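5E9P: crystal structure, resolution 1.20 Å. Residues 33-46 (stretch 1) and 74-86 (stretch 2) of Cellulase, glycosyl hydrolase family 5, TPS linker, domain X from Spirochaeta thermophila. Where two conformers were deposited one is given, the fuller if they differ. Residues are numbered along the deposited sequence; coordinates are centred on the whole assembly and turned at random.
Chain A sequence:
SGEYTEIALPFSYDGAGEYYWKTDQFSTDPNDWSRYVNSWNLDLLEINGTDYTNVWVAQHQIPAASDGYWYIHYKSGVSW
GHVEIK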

# COMPACT_ATOMS: atom_id res chain seq x y z
N TRP A 33 -6.83 4.69 -13.91
CA TRP A 33 -5.65 3.82 -13.94
C TRP A 33 -4.40 4.58 -13.65
O TRP A 33 -3.29 4.01 -13.77
N SER A 34 -4.49 5.87 -13.27
CA SER A 34 -3.35 6.72 -12.88
C SER A 34 -2.93 6.57 -11.41
O SER A 34 -1.77 6.83 -11.10
N ARG A 35 -3.87 6.17 -10.55
CA ARG A 35 -3.60 6.10 -9.13
C ARG A 35 -3.45 4.64 -8.74
O ARG A 35 -4.41 3.91 -8.55
N TYR A 36 -2.17 4.21 -8.67
CA TYR A 36 -1.81 2.84 -8.47
C TYR A 36 -1.04 2.64 -7.16
O TYR A 36 -0.62 3.63 -6.52
N VAL A 37 -0.86 1.38 -6.82
CA VAL A 37 0.14 0.90 -5.86
C VAL A 37 1.15 0.12 -6.67
O VAL A 37 0.78 -0.72 -7.51
N ASN A 38 2.44 0.35 -6.44
CA ASN A 38 3.50 -0.37 -7.14
C ASN A 38 4.59 -0.69 -6.15
O ASN A 38 4.91 0.14 -5.29
N SER A 39 5.19 -1.89 -6.24
CA SER A 39 6.25 -2.24 -5.32
C SER A 39 7.19 -3.23 -5.95
O SER A 39 6.83 -3.93 -6.91
N TRP A 40 8.40 -3.33 -5.39
CA TRP A 40 9.31 -4.43 -5.69
C TRP A 40 10.28 -4.57 -4.56
O TRP A 40 10.42 -3.71 -3.68
N ASN A 41 10.99 -5.70 -4.56
CA ASN A 41 11.92 -6.06 -3.50
C ASN A 41 11.29 -6.16 -2.14
O ASN A 41 12.00 -5.98 -1.11
N LEU A 42 10.01 -6.47 -2.06
CA LEU A 42 9.35 -6.68 -0.80
C LEU A 42 9.18 -8.14 -0.45
O LEU A 42 8.95 -8.98 -1.33
N ASP A 43 9.24 -8.42 0.83
CA ASP A 43 8.76 -9.71 1.33
C ASP A 43 7.26 -9.74 1.44
O ASP A 43 6.66 -10.82 1.30
N LEU A 44 6.63 -8.62 1.72
CA LEU A 44 5.15 -8.54 1.85
C LEU A 44 4.70 -7.14 1.61
O LEU A 44 5.29 -6.19 2.13
N LEU A 45 3.59 -7.04 0.84
CA LEU A 45 2.77 -5.82 0.84
C LEU A 45 1.33 -6.33 0.83
O LEU A 45 0.89 -6.81 -0.21
N GLU A 46 0.67 -6.24 1.98
CA GLU A 46 -0.73 -6.65 2.02
C GLU A 46 -1.58 -5.45 2.33
O GLU A 46 -1.20 -4.62 3.18
N TYR A 74 3.69 -3.50 5.18
CA TYR A 74 4.89 -3.59 4.35
C TYR A 74 5.97 -4.33 5.11
O TYR A 74 6.25 -4.05 6.29
N LYS A 75 6.68 -5.24 4.41
CA LYS A 75 7.90 -5.83 4.94
C LYS A 75 8.93 -5.93 3.86
O LYS A 75 8.68 -6.51 2.80
N SER A 76 10.14 -5.40 4.14
CA SER A 76 11.28 -5.53 3.29
C SER A 76 12.49 -5.97 4.11
O SER A 76 12.78 -5.37 5.13
N GLY A 77 13.23 -6.92 3.60
CA GLY A 77 14.48 -7.33 4.15
C GLY A 77 15.70 -6.74 3.57
O GLY A 77 16.82 -7.02 4.01
N VAL A 78 15.50 -5.82 2.62
CA VAL A 78 16.64 -5.20 1.90
C VAL A 78 16.50 -3.71 1.85
O VAL A 78 15.37 -3.10 1.95
N SER A 79 17.63 -3.09 1.54
CA SER A 79 17.66 -1.71 1.49
C SER A 79 16.78 -1.05 0.43
O SER A 79 16.34 0.14 0.49
N TRP A 80 16.59 -1.85 -0.62
CA TRP A 80 16.03 -1.44 -1.81
C TRP A 80 14.52 -1.84 -1.91
O TRP A 80 13.97 -1.80 -2.99
N GLY A 81 13.89 -2.24 -0.82
CA GLY A 81 12.43 -2.37 -0.88
C GLY A 81 11.82 -1.12 -1.33
O GLY A 81 12.31 -0.04 -0.94
N HIS A 82 10.82 -1.18 -2.20
CA HIS A 82 10.23 -0.02 -2.86
C HIS A 82 8.73 -0.12 -2.84
O HIS A 82 8.16 -1.14 -3.20
N VAL A 83 8.07 1.02 -2.52
CA VAL A 83 6.64 1.15 -2.68
C VAL A 83 6.29 2.54 -3.13
O VAL A 83 6.92 3.54 -2.70
N GLU A 84 5.31 2.65 -3.98
CA GLU A 84 4.72 3.92 -4.41
C GLU A 84 3.22 3.78 -4.40
O GLU A 84 2.68 2.78 -4.91
N ILE A 85 2.54 4.76 -3.84
CA ILE A 85 1.07 4.81 -3.81
C ILE A 85 0.69 6.17 -4.28
O ILE A 85 0.87 7.17 -3.51
N LYS A 86 0.15 6.32 -5.47
CA LYS A 86 -0.14 7.64 -6.05
C LYS A 86 -1.33 8.36 -5.42
O LYS A 86 -1.38 9.59 -5.63
OXT LYS A 86 -2.16 7.72 -4.77

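Antiparallel pairing of strand 36-40 with 82-85, and of 44-46 with 74-76, sends alternate side chains to the two faces of the sheet. The CA-to-CB bonds of Asn41, Asp43, Val78 and Lys86 point toward the other stretch. The face bearing Val37, Ser39, Leu45, Tyr74, Val83 and Ile85 is buried and mostly apolar. Val37 (t) meets Ile85 (m, t) with CG2 to CG2 at 4.1 Å, and Leu45 (t, p) sets its CD2 4.0 Å from Val83 CG2 and its CD1 4.0 Å from Tyr74 CB. Leu42 (m, t), in the loop, brings CD2 to 3.4 Å from Tyr74 CE2 and 3.7 Å from Gly81 CA; a CB on Gly81 would clash with Ser76 OG.

Aromatic contacts mark the other face. Flat, polarizable rings suit Trp40 (p) and His82 (t): the Trp40 six-membered ring and the His82 ring form an offset stack with centroids 3.9 Å apart. Likewise, Lys86 (m, m; chi3 -137°, between wells; chi4 t) has CG 3.6 Å from the Tyr36 ring centroid, over its face.

Charged and polar groups add directed contacts. Tyr36 (p) donates from OH to Glu84 OE1 (2.9 Å), while OE2 of Glu84 (t, t; chi3 35°) takes a salt bridge from Lys86 NZ (2.8 Å). NH2 of Arg35 (m, t, p) reaches the C-terminal carboxylate at Lys86 OXT (3.0 Å), a salt bridge suited to its long side chain. Water 1 links Trp40 NE1 (2.9 Å) to Trp80 O (2.7 Å); water 2 joins Asn41 O (2.8 Å) to Gly77 N (2.9 Å).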

# COMPACT_ATOMS: atom_id res chain seq x y z
CB TRP A 33 -5.59 3.14 -15.33
CG TRP A 33 -6.69 2.22 -15.51
CD1 TRP A 33 -7.88 2.51 -16.08
CD2 TRP A 33 -6.83 0.88 -15.03
NE1 TRP A 33 -8.71 1.45 -16.00
CE2 TRP A 33 -8.09 0.43 -15.35
CE3 TRP A 33 -5.98 0.03 -14.31
CZ2 TRP A 33 -8.56 -0.78 -15.01
CZ3 TRP A 33 -6.42 -1.19 -13.98
CH2 TRP A 33 -7.73 -1.62 -14.34
CB SER A 34 -3.63 8.20 -13.14
OG SER A 34 -4.40 8.96 -12.18
CB ARG A 35 -4.64 6.81 -8.30
CG ARG A 35 -4.61 8.27 -8.58
CD ARG A 35 -5.26 9.12 -7.67
NE ARG A 35 -4.74 8.93 -6.31
CZ ARG A 35 -5.53 8.97 -5.22
NH1 ARG A 35 -6.84 9.31 -5.31
NH2 ARG A 35 -4.96 8.70 -4.11
CB TYR A 36 -0.99 2.32 -9.69
CG TYR A 36 0.26 3.17 -9.95
CD1 TYR A 36 1.42 3.03 -9.21
CD2 TYR A 36 0.29 4.14 -10.96
CE1 TYR A 36 2.58 3.73 -9.49
CE2 TYR A 36 1.48 4.79 -11.27
CZ TYR A 36 2.62 4.59 -10.43
OH TYR A 36 3.78 5.30 -10.72
CB VAL A 37 -0.50 0.01 -4.78
CG1 VAL A 37 0.55 -0.53 -3.85
CG2 VAL A 37 -1.64 0.71 -4.07
CB ASN A 38 4.06 0.49 -8.30
CG ASN A 38 4.78 -0.33 -9.30
OD1 ASN A 38 4.35 -1.43 -9.64
ND2 ASN A 38 5.85 0.18 -9.84
CB SER A 39 5.69 -2.80 -4.03
OG SER A 39 4.94 -4.02 -4.22
CB TRP A 40 10.03 -4.25 -7.03
CG TRP A 40 10.83 -3.01 -7.18
CD1 TRP A 40 12.03 -2.66 -6.56
CD2 TRP A 40 10.50 -1.91 -8.01
NE1 TRP A 40 12.42 -1.43 -6.98
CE2 TRP A 40 11.52 -0.93 -7.85
CE3 TRP A 40 9.45 -1.64 -8.93
CZ2 TRP A 40 11.54 0.24 -8.55
CZ3 TRP A 40 9.48 -0.47 -9.59
CH2 TRP A 40 10.49 0.47 -9.41
CB ASN A 41 13.20 -5.23 -3.45
CG ASN A 41 14.37 -5.79 -4.29
OD1 ASN A 41 15.08 -5.04 -4.86
ND2 ASN A 41 14.55 -7.10 -4.28
CB LEU A 42 8.00 -5.97 -0.75
CG LEU A 42 8.05 -4.48 -1.04
CD1 LEU A 42 6.68 -3.88 -0.82
CD2 LEU A 42 9.07 -3.75 -0.22
CB ASP A 43 9.38 -10.01 2.72
CG ASP A 43 10.92 -10.22 2.65
OD1 ASP A 43 11.33 -10.78 1.65
OD2 ASP A 43 11.58 -9.90 3.68
CB LEU A 44 4.73 -8.98 3.24
CG LEU A 44 3.26 -9.00 3.54
CD1 LEU A 44 2.53 -10.03 2.70
CD2 LEU A 44 3.01 -9.27 5.02
CB LEU A 45 3.04 -4.91 -0.33
CG LEU A 45 2.40 -3.51 -0.16
CD1 LEU A 45 3.10 -2.69 0.89
CD2 LEU A 45 2.39 -2.78 -1.49
CB GLU A 46 -0.96 -7.83 2.92
CG GLU A 46 -0.53 -7.62 4.29
CD GLU A 46 -0.71 -8.82 5.26
OE1 GLU A 46 -1.23 -9.85 4.83
OE2 GLU A 46 -0.37 -8.65 6.48
CB TYR A 74 5.36 -2.14 4.10
CG TYR A 74 6.69 -1.89 3.42
CD1 TYR A 74 7.92 -2.06 4.05
CD2 TYR A 74 6.73 -1.38 2.12
CE1 TYR A 74 9.09 -1.72 3.47
CE2 TYR A 74 7.93 -1.04 1.54
CZ TYR A 74 9.11 -1.20 2.20
OH TYR A 74 10.27 -0.86 1.52
CB LYS A 75 7.64 -7.25 5.46
CG LYS A 75 6.69 -7.44 6.60
CD LYS A 75 6.43 -8.82 7.07
CE LYS A 75 7.61 -9.41 7.79
NZ LYS A 75 7.21 -10.82 8.26
CB SER A 76 11.67 -4.20 2.61
OG SER A 76 12.80 -4.42 1.80
CB VAL A 78 16.77 -5.74 0.47
CG1 VAL A 78 17.07 -7.22 0.47
CG2 VAL A 78 15.55 -5.60 -0.34
CB SER A 79 19.21 -1.44 1.16
OG SER A 79 19.31 -0.22 0.67
CB TRP A 80 16.82 -2.21 -2.99
CG TRP A 80 18.28 -2.03 -2.95
CD1 TRP A 80 19.28 -3.01 -2.89
CD2 TRP A 80 18.90 -0.87 -2.96
NE1 TRP A 80 20.43 -2.46 -2.73
CE2 TRP A 80 20.30 -1.10 -2.68
CE3 TRP A 80 18.52 0.50 -3.00
CZ2 TRP A 80 21.24 -0.16 -2.75
CZ3 TRP A 80 19.48 1.47 -3.05
CH2 TRP A 80 20.84 1.14 -2.87
CB HIS A 82 10.73 -0.05 -4.34
CG HIS A 82 10.05 0.93 -5.21
ND1 HIS A 82 10.39 2.26 -5.26
CD2 HIS A 82 9.07 0.80 -6.13
CE1 HIS A 82 9.62 2.91 -6.14
NE2 HIS A 82 8.82 2.01 -6.65
CB VAL A 83 5.88 0.75 -1.40
CG1 VAL A 83 6.18 1.66 -0.22
CG2 VAL A 83 4.37 0.65 -1.65
CB GLU A 84 5.24 4.21 -5.87
CG GLU A 84 4.81 5.58 -6.41
CD GLU A 84 5.43 5.97 -7.66
OE1 GLU A 84 5.65 5.08 -8.45
OE2 GLU A 84 5.34 7.21 -7.93
CB ILE A 85 0.52 4.50 -2.42
CG1 ILE A 85 1.11 3.22 -1.84
CG2 ILE A 85 -1.00 4.48 -2.50
CD1 ILE A 85 0.64 2.84 -0.48
CB LYS A 86 -0.37 7.44 -7.55
CG LYS A 86 0.77 6.93 -8.33
CD LYS A 86 1.86 7.91 -8.35
CE LYS A 86 2.49 8.09 -9.65
NZ LYS A 86 3.70 8.93 -9.48
O HOH W 1 14.66 -0.72 -5.35
O HOH W 2 12.60 -7.74 0.93